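Local coordinates for epsin 1 (Danio rerio, PDB 5LP0), which probably binds membranes rich in phosphatidylinositol 4,5-bisphosphate, modifies their curvature and helps clathrin-coated invaginations form during receptor-mediated endocytosis, at residues 119-122 / 127-130; 47-52 / 85-90. All coordinates share one frame; numbering follows the deposited sequence. Where two conformers were deposited one is given.

Contact 1: residues 119-122 / 127-130; sequences VTLL and RLRE
L121 and L128 meet methyl to methyl on the apolar side of this contact: in the modelled conformer of L128, one of two, L121 CD1 is 3.7 Å from L128 CD2, with L121 CG equally near the same methyl. L121 reaches there because its CG stands anti to its own backbone N (chi1 171°), which turns the isobutyl group along its helix toward the following one. In that conformer L128 also lies against backbone: its CG approaches the carbonyl oxygen L121 O to 3.6 Å, and its CD1 comes within 3.7 Å of L122 O. The two segments are consecutive helices of the all-helical ENTH domain, 108-122 and 125-139, joined by a very short turn in which D124 OD1 accepts a hydrogen bond from the backbone N of R127. Helix 59-75 closes the apolar side, I73 touching both L122 and L128. Toward solvent the packing gives way to looser, polar contacts. The chain of R127, bent at chi3 (61°), folds back over helix 108-122 and lays one guanidinium face over L121 CA, which sits 3.7 Å above the plane, off its centre. At the guanidinium edge a water accepts from R127 NH2 at 2.9 Å and is also hydrogen-bonded to T120 OG1, a hydroxyl that has a further hydrogen bond with Q117 O inside its own helix.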
# COMPACT_ATOMS: atom_id res chain seq x y z
N VAL A 119 -0.64 -11.37 -0.61
CA VAL A 119 -0.97 -12.20 -1.75
C VAL A 119 -2.11 -13.16 -1.39
O VAL A 119 -3.06 -13.31 -2.16
CB VAL A 119 0.25 -13.01 -2.24
CG1 VAL A 119 -0.19 -14.07 -3.24
CG2 VAL A 119 1.30 -12.09 -2.88
N THR A 120 -2.04 -13.81 -0.21
CA THR A 120 -3.14 -14.73 0.16
C THR A 120 -4.48 -13.99 0.30
O THR A 120 -5.52 -14.51 -0.11
CB THR A 120 -2.85 -15.57 1.42
OG1 THR A 120 -2.85 -14.75 2.58
CG2 THR A 120 -1.53 -16.30 1.31
N LEU A 121 -4.44 -12.78 0.86
CA LEU A 121 -5.65 -11.97 0.93
C LEU A 121 -6.23 -11.67 -0.45
O LEU A 121 -7.42 -11.85 -0.69
CB LEU A 121 -5.35 -10.66 1.63
CG LEU A 121 -6.48 -9.64 1.57
CD1 LEU A 121 -7.76 -10.18 2.21
CD2 LEU A 121 -6.00 -8.40 2.24
N LEU A 122 -5.38 -11.18 -1.36
CA LEU A 122 -5.84 -10.78 -2.69
C LEU A 122 -6.43 -11.94 -3.50
O LEU A 122 -7.33 -11.74 -4.32
CB LEU A 122 -4.71 -10.11 -3.48
CG LEU A 122 -4.45 -8.66 -3.08
CD1 LEU A 122 -3.13 -8.17 -3.63
CD2 LEU A 122 -5.61 -7.79 -3.57
N ARG A 127 -12.56 -13.57 1.68
CA ARG A 127 -11.74 -12.88 2.67
C ARG A 127 -11.80 -11.39 2.43
O ARG A 127 -11.89 -10.61 3.37
CB ARG A 127 -10.29 -13.35 2.60
CG ARG A 127 -10.06 -14.73 3.20
CD ARG A 127 -8.58 -15.05 3.31
NE ARG A 127 -7.90 -14.10 4.19
CZ ARG A 127 -6.59 -13.92 4.24
NH1 ARG A 127 -5.79 -14.65 3.47
NH2 ARG A 127 -6.06 -13.03 5.08
N LEU A 128 -11.77 -10.96 1.18
CA LEU A 128 -11.82 -9.53 0.91
C LEU A 128 -13.14 -8.93 1.42
O LEU A 128 -13.12 -7.87 2.03
CB LEU A 128 -11.57 -9.26 -0.59
CG LEU A 128 -10.12 -9.54 -1.05
CD1 LEU A 128 -10.04 -9.85 -2.56
CD2 LEU A 128 -9.16 -8.39 -0.72
N ARG A 129 -14.27 -9.60 1.19
CA ARG A 129 -15.56 -9.09 1.70
C ARG A 129 -15.62 -8.93 3.22
O ARG A 129 -16.08 -7.89 3.75
CB ARG A 129 -16.72 -9.97 1.25
CG ARG A 129 -17.10 -9.80 -0.20
CD ARG A 129 -18.44 -10.47 -0.46
NE ARG A 129 -18.43 -11.86 -0.00
CZ ARG A 129 -18.02 -12.90 -0.73
NH1 ARG A 129 -17.57 -12.72 -1.97
NH2 ARG A 129 -18.05 -14.12 -0.22
N GLU A 130 -15.16 -9.96 3.94
CA GLU A 130 -15.10 -9.96 5.40
C GLU A 130 -14.20 -8.85 5.93
O GLU A 130 -14.53 -8.12 6.91
CB GLU A 130 -14.58 -11.33 5.87
CG GLU A 130 -15.53 -12.49 5.55
CD GLU A 130 -14.85 -13.84 5.33
OE1 GLU A 130 -13.61 -13.96 5.47
OE2 GLU A 130 -15.59 -14.80 5.01
O HOH W 1 -3.16 -12.89 4.77

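Contact 2: residues 47-52 / 85-90; sequences MVWKRL and RENIYA
With CG anti to its carbonyl carbon (chi1 -64°) and the ring turned by a chi2 of 121°, W49 sends its indole from helix 38-51 across to N87 and A90, benzene ring foremost. N87 meets the indole with its CB, which the backbone places. The contact joins two parts of the all-helical ENTH domain: helix 38-51, and the break between helices 78-86 and 89-92, where N87 is the first residue to leave helical backbone angles. N87 CB lies over one indole face in a CH-pi contact, 4.1 Å from the centroid of the six-membered ring of W49 and 29° off its normal. It sits off the ring centre, equally close to CZ2 and CH2. The A90 methyl approaches the same ring obliquely, its CB 3.6 Å from W49 CZ3. The indole thus touches both ends of the short turn, which is held by a backbone hydrogen bond from A90 N to N87 O. The pyrrole end is fixed separately: W49 NE1 is hydrogen-bonded to Q83 OE1, on the helix leading into the break, and this bond helps set the rotation of the ring. R51, on the same helix as W49 but making no contact with residues 85-90, forms a hydrogen bond through NH1 with T16 OG1; it probably takes part in binding the phosphoinositide. No direct hydrogen bond joins the two segments, but one water links their backbones, donating to L52 O at 2.9 Å and to A90 O at 2.8 Å.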
# COMPACT_ATOMS: atom_id res chain seq x y z
N MET A 47 1.74 5.93 -7.81
CA MET A 47 2.74 6.17 -6.78
C MET A 47 2.94 4.95 -5.88
O MET A 47 4.05 4.64 -5.47
CB MET A 47 2.38 7.42 -5.97
CG MET A 47 3.54 7.91 -5.11
SD MET A 47 4.94 8.49 -6.12
CE MET A 47 6.31 7.53 -5.49
N VAL A 48 1.88 4.22 -5.56
CA VAL A 48 2.02 3.05 -4.72
C VAL A 48 2.85 1.98 -5.43
O VAL A 48 3.76 1.40 -4.83
CB VAL A 48 0.64 2.49 -4.26
CG1 VAL A 48 0.85 1.21 -3.45
CG2 VAL A 48 -0.11 3.51 -3.38
N TRP A 49 2.56 1.70 -6.69
CA TRP A 49 3.33 0.72 -7.46
C TRP A 49 4.79 1.14 -7.59
O TRP A 49 5.69 0.28 -7.51
CB TRP A 49 2.72 0.47 -8.85
CG TRP A 49 1.35 -0.17 -8.84
CD1 TRP A 49 0.21 0.35 -9.39
CD2 TRP A 49 0.97 -1.44 -8.28
NE1 TRP A 49 -0.84 -0.50 -9.19
CE2 TRP A 49 -0.41 -1.61 -8.51
CE3 TRP A 49 1.67 -2.45 -7.62
CZ2 TRP A 49 -1.12 -2.74 -8.08
CZ3 TRP A 49 0.98 -3.58 -7.19
CH2 TRP A 49 -0.41 -3.72 -7.43
N LYS A 50 5.06 2.43 -7.72
CA LYS A 50 6.44 2.90 -7.74
C LYS A 50 7.14 2.60 -6.43
O LYS A 50 8.26 2.08 -6.42
CB LYS A 50 6.49 4.40 -8.01
CG LYS A 50 6.20 4.77 -9.47
CD LYS A 50 6.26 6.29 -9.69
CE LYS A 50 5.87 6.68 -11.14
NZ LYS A 50 5.76 8.15 -11.27
N ARG A 51 6.50 2.88 -5.30
CA ARG A 51 7.12 2.64 -4.01
C ARG A 51 7.32 1.14 -3.78
O ARG A 51 8.32 0.73 -3.21
CB ARG A 51 6.28 3.27 -2.89
CG ARG A 51 6.35 4.83 -2.88
CD ARG A 51 7.65 5.26 -2.18
NE ARG A 51 8.25 6.55 -2.54
CZ ARG A 51 8.27 7.63 -1.76
NH1 ARG A 51 7.62 7.65 -0.61
NH2 ARG A 51 8.90 8.74 -2.15
N LEU A 52 6.41 0.32 -4.31
CA LEU A 52 6.51 -1.13 -4.21
C LEU A 52 7.64 -1.71 -5.07
O LEU A 52 7.98 -2.89 -4.92
CB LEU A 52 5.18 -1.78 -4.62
CG LEU A 52 4.04 -1.67 -3.61
CD1 LEU A 52 2.75 -2.16 -4.25
CD2 LEU A 52 4.30 -2.44 -2.31
N ARG A 85 -5.25 -7.23 -8.09
CA ARG A 85 -5.37 -8.59 -8.59
C ARG A 85 -4.86 -8.66 -10.02
O ARG A 85 -4.20 -9.63 -10.40
CB ARG A 85 -6.82 -9.11 -8.50
CG ARG A 85 -7.27 -9.47 -7.10
CD ARG A 85 -8.61 -10.23 -7.11
NE ARG A 85 -9.74 -9.37 -7.43
CZ ARG A 85 -10.33 -8.55 -6.55
NH1 ARG A 85 -9.90 -8.51 -5.30
NH2 ARG A 85 -11.35 -7.78 -6.91
N GLU A 86 -5.15 -7.61 -10.80
CA GLU A 86 -4.64 -7.50 -12.17
C GLU A 86 -3.11 -7.42 -12.20
O GLU A 86 -2.47 -7.90 -13.14
CB GLU A 86 -5.20 -6.27 -12.89
CG GLU A 86 -6.60 -6.41 -13.42
CD GLU A 86 -7.08 -5.14 -14.10
OE1 GLU A 86 -6.29 -4.17 -14.22
OE2 GLU A 86 -8.26 -5.10 -14.51
N ASN A 87 -2.53 -6.78 -11.19
CA ASN A 87 -1.09 -6.58 -11.11
C ASN A 87 -0.47 -7.42 -10.02
O ASN A 87 0.47 -6.98 -9.36
CB ASN A 87 -0.76 -5.12 -10.89
CG ASN A 87 -1.06 -4.27 -12.10
OD1 ASN A 87 -2.17 -3.77 -12.24
ND2 ASN A 87 -0.08 -4.12 -13.00
N ILE A 88 -0.96 -8.65 -9.85
CA ILE A 88 -0.57 -9.46 -8.71
C ILE A 88 0.93 -9.80 -8.70
O ILE A 88 1.51 -9.97 -7.62
CB ILE A 88 -1.41 -10.74 -8.60
CG1 ILE A 88 -1.19 -11.41 -7.25
CG2 ILE A 88 -1.11 -11.72 -9.71
CD1 ILE A 88 -1.66 -10.56 -6.09
N TYR A 89 1.55 -9.91 -9.87
CA TYR A 89 2.97 -10.23 -9.94
C TYR A 89 3.82 -9.20 -9.19
O TYR A 89 4.83 -9.54 -8.61
CB TYR A 89 3.47 -10.33 -11.40
CG TYR A 89 2.71 -11.28 -12.30
CD1 TYR A 89 2.32 -12.52 -11.85
CD2 TYR A 89 2.46 -10.95 -13.62
CE1 TYR A 89 1.63 -13.40 -12.70
CE2 TYR A 89 1.77 -11.82 -14.47
CZ TYR A 89 1.36 -13.04 -14.00
OH TYR A 89 0.69 -13.90 -14.84
N ALA A 90 3.40 -7.93 -9.23
CA ALA A 90 4.10 -6.85 -8.55
C ALA A 90 4.06 -7.00 -7.03
O ALA A 90 4.91 -6.46 -6.33
CB ALA A 90 3.52 -5.50 -8.96
O HOH W 2 6.70 -4.48 -7.01

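Contacts 1 and 2 follow one another along the chain, their centres about 16 Å apart, and segment 85-90 touches contact 1 directly. The link is packing: an apolar contact of L122 CD1 with I88 CD1 at 3.7 Å, and R85 CD against the carbonyl oxygen L122 O at 3.4 Å. Segment 85-90 thus takes part in both neighbourhoods, meeting W49 through N87 and A90 and helix 108-122 through R85 and I88. Of the two, only contact 2 contains a residue of the probable phosphoinositide site, R51, whose side chain touches H61; the side chain of W49 is about 11 Å from that of H61. Contact 1 lies away from that site.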